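Side-chain contact in GMP reductase (Trypanosoma brucei brucei, PDB 6JIG), which probably catalyses the irreversible NADPH-dependent deamination of GMP to IMP, helping to balance the cell's adenine and guanine nucleotides: residues A[13-18]-A[361-366]. The protein carries 1 engineered substitution. Numbering follows the deposited sequence.
Sequences LTYDDV and SKAIGA
Lys362 sets CG anti to the carbonyl carbon (chi1 -61°) and is extended beyond CG, which carries NZ to the backbone at Tyr15 and Val18; Tyr15, with the same chi1, runs the other way, its ring passing the lysine's CB and going on to Ala363. The lysine thereby delivers its ammonium group from helix 357-365 to the 3-10 turn 15-17 and the first residue of strand 18-20, where NZ donates to one carbonyl of each. The bond from Lys362 NZ to Val18 O is 2.8 Å long and nearly in line with the C=O bond, at 166°. The second, from Lys362 NZ to Tyr15 O at 3.0 Å, meets the acceptor from above the carbonyl plane. Tyr15 O also accepts the turn's own bond from Val18 N, so two donors, on opposite faces of its plane, share this one oxygen. Asp16 OD1 lies 4.8 Å from Lys362 NZ, too far for a salt bridge but close enough that its charge probably favours the ammonium form.

The lysine's aliphatic chain is packed as well: CB of Lys362 lies 4.0 Å from CD1 of Tyr15, and Val18 CG2 rests near Lys362 CD. At the far end of the tyrosine, Ala363 CB lies 3.5 Å from Tyr15 OH and also touches CE1, obliquely to the ring.

The Tyr15 side chain comes within about 5 Å of the GMP-binding Gly353, placing the contact close to the substrate site. In this TIM-barrel enzyme it ties the N-terminal segment to the helix between the last two barrel strands, 348-351 and 370-373. Ala350 of the former touches both Tyr15 and Ala363, helix 330-344 packs against Tyr15 and Val18, and Phe472 of strand 472-475 covers Val18 and Lys362.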
ATOM      1  N   LEU A  13     -32.090  10.962   6.349  1.00 30.26           N
ATOM      2  CA  LEU A  13     -31.597   9.820   5.593  1.00 29.49           C
ATOM      3  C   LEU A  13     -31.068  10.272   4.245  1.00 32.13           C
ATOM      4  O   LEU A  13     -31.597  11.214   3.641  1.00 32.48           O
ATOM      5  CB  LEU A  13     -32.707   8.792   5.367  1.00 29.52           C
ATOM      6  CG  LEU A  13     -33.407   8.324   6.637  1.00 35.43           C
ATOM      7  CD1 LEU A  13     -34.554   7.405   6.250  1.00 36.13           C
ATOM      8  CD2 LEU A  13     -32.428   7.625   7.548  1.00 34.08           C
ATOM      9  N   THR A  14     -30.042   9.582   3.762  1.00 31.31           N
ATOM     10  CA  THR A  14     -29.599   9.772   2.389  1.00 30.53           C
ATOM     11  C   THR A  14     -29.883   8.509   1.577  1.00 31.85           C
ATOM     12  O   THR A  14     -30.454   7.534   2.086  1.00 30.16           O
ATOM     13  CB  THR A  14     -28.119  10.161   2.329  1.00 35.23           C
ATOM     14  OG1 THR A  14     -27.831  10.627   1.006  1.00 43.78           O
ATOM     15  CG2 THR A  14     -27.235   8.957   2.653  1.00 35.60           C
ATOM     16  N   TYR A  15     -29.483   8.529   0.298  1.00 31.32           N
ATOM     17  CA  TYR A  15     -29.816   7.412  -0.591  1.00 30.14           C
ATOM     18  C   TYR A  15     -29.252   6.102  -0.064  1.00 33.02           C
ATOM     19  O   TYR A  15     -29.944   5.077  -0.070  1.00 31.86           O
ATOM     20  CB  TYR A  15     -29.297   7.664  -2.003  1.00 31.05           C
ATOM     21  CG  TYR A  15     -29.899   8.900  -2.630  1.00 34.13           C
ATOM     22  CD1 TYR A  15     -31.278   9.037  -2.733  1.00 33.34           C
ATOM     23  CD2 TYR A  15     -29.097   9.935  -3.093  1.00 35.93           C
ATOM     24  CE1 TYR A  15     -31.843  10.171  -3.307  1.00 35.22           C
ATOM     25  CE2 TYR A  15     -29.663  11.087  -3.676  1.00 32.79           C
ATOM     26  CZ  TYR A  15     -31.033  11.184  -3.770  1.00 33.83           C
ATOM     27  OH  TYR A  15     -31.621  12.289  -4.336  1.00 32.66           O
ATOM     28  N   ASP A  16     -27.997   6.115   0.400  1.00 32.49           N
ATOM     29  CA  ASP A  16     -27.379   4.893   0.914  1.00 32.54           C
ATOM     30  C   ASP A  16     -28.020   4.378   2.199  1.00 34.86           C
ATOM     31  O   ASP A  16     -27.639   3.290   2.660  1.00 34.77           O
ATOM     32  CB  ASP A  16     -25.886   5.105   1.157  1.00 35.91           C
ATOM     33  CG  ASP A  16     -25.069   4.959  -0.100  1.00 43.96           C
ATOM     34  OD1 ASP A  16     -25.628   4.524  -1.132  1.00 41.31           O
ATOM     35  OD2 ASP A  16     -23.866   5.286  -0.062  1.00 47.95           O
ATOM     36  N   ASP A  17     -28.963   5.110   2.795  1.00 30.27           N
ATOM     37  CA  ASP A  17     -29.643   4.618   3.987  1.00 32.00           C
ATOM     38  C   ASP A  17     -30.845   3.727   3.684  1.00 32.18           C
ATOM     39  O   ASP A  17     -31.379   3.110   4.609  1.00 29.89           O
ATOM     40  CB  ASP A  17     -30.127   5.780   4.866  1.00 30.74           C
ATOM     41  CG  ASP A  17     -28.983   6.481   5.615  1.00 34.82           C
ATOM     42  OD1 ASP A  17     -28.199   5.789   6.302  1.00 34.49           O
ATOM     43  OD2 ASP A  17     -28.870   7.726   5.516  1.00 31.77           O
ATOM     44  N   VAL A  18     -31.325   3.666   2.441  1.00 31.83           N
ATOM     45  CA  VAL A  18     -32.583   2.977   2.176  1.00 32.36           C
ATOM     46  C   VAL A  18     -32.475   2.089   0.940  1.00 31.70           C
ATOM     47  O   VAL A  18     -31.581   2.235   0.103  1.00 32.25           O
ATOM     48  CB  VAL A  18     -33.770   3.969   2.018  1.00 32.80           C
ATOM     49  CG1 VAL A  18     -33.961   4.782   3.305  1.00 32.77           C
ATOM     50  CG2 VAL A  18     -33.542   4.911   0.839  1.00 30.55           C
ATOM     51  N   SER A 361     -33.571   5.867  -9.017  1.00 30.99           N
ATOM     52  CA  SER A 361     -34.843   5.253  -8.638  1.00 30.53           C
ATOM     53  C   SER A 361     -35.289   5.715  -7.257  1.00 31.95           C
ATOM     54  O   SER A 361     -36.476   5.980  -7.034  1.00 30.63           O
ATOM     55  CB  SER A 361     -34.750   3.724  -8.664  1.00 29.87           C
ATOM     56  OG  SER A 361     -34.259   3.218  -9.903  1.00 34.88           O
ATOM     57  N   LYS A 362     -34.359   5.790  -6.302  1.00 30.06           N
ATOM     58  CA  LYS A 362     -34.744   6.224  -4.965  1.00 29.53           C
ATOM     59  C   LYS A 362     -35.208   7.675  -4.968  1.00 32.32           C
ATOM     60  O   LYS A 362     -36.180   8.022  -4.290  1.00 30.38           O
ATOM     61  CB  LYS A 362     -33.570   6.046  -3.992  1.00 29.03           C
ATOM     62  CG  LYS A 362     -33.110   4.590  -3.862  1.00 27.92           C
ATOM     63  CD  LYS A 362     -31.849   4.463  -2.955  1.00 28.35           C
ATOM     64  CE  LYS A 362     -31.207   3.087  -3.111  1.00 31.29           C
ATOM     65  NZ  LYS A 362     -30.031   2.933  -2.169  1.00 32.75           N
ATOM     66  N   ALA A 363     -34.503   8.540  -5.696  1.00 31.22           N
ATOM     67  CA  ALA A 363     -34.883   9.950  -5.727  1.00 30.87           C
ATOM     68  C   ALA A 363     -36.293  10.128  -6.292  1.00 30.49           C
ATOM     69  O   ALA A 363     -37.116  10.853  -5.722  1.00 31.82           O
ATOM     70  CB  ALA A 363     -33.862  10.740  -6.545  1.00 30.06           C
ATOM     71  N   ILE A 364     -36.588   9.459  -7.408  1.00 30.73           N
ATOM     72  CA  ILE A 364     -37.934   9.513  -7.987  1.00 31.09           C
ATOM     73  C   ILE A 364     -38.951   8.902  -7.028  1.00 31.10           C
ATOM     74  O   ILE A 364     -40.036   9.454  -6.812  1.00 31.50           O
ATOM     75  CB  ILE A 364     -37.971   8.798  -9.357  1.00 33.96           C
ATOM     76  CG1 ILE A 364     -36.936   9.376 -10.321  1.00 33.80           C
ATOM     77  CG2 ILE A 364     -39.368   8.875  -9.953  1.00 34.12           C
ATOM     78  CD1 ILE A 364     -37.114  10.866 -10.604  1.00 35.29           C
ATOM     79  N   GLY A 365     -38.620   7.746  -6.440  1.00 33.05           N
ATOM     80  CA  GLY A 365     -39.490   7.160  -5.429  1.00 32.54           C
ATOM     81  C   GLY A 365     -39.750   8.056  -4.232  1.00 35.24           C
ATOM     82  O   GLY A 365     -40.829   7.995  -3.628  1.00 34.41           O
ATOM     83  N   ALA A 366     -38.780   8.894  -3.861  1.00 30.44           N
ATOM     84  CA  ALA A 366     -38.990   9.829  -2.765  1.00 33.29           C
ATOM     85  C   ALA A 366     -39.773  11.077  -3.189  1.00 35.48           C
ATOM     86  O   ALA A 366     -39.971  11.979  -2.367  1.00 37.12           O
ATOM     87  CB  ALA A 366     -37.640  10.245  -2.163  1.00 33.72           C
TER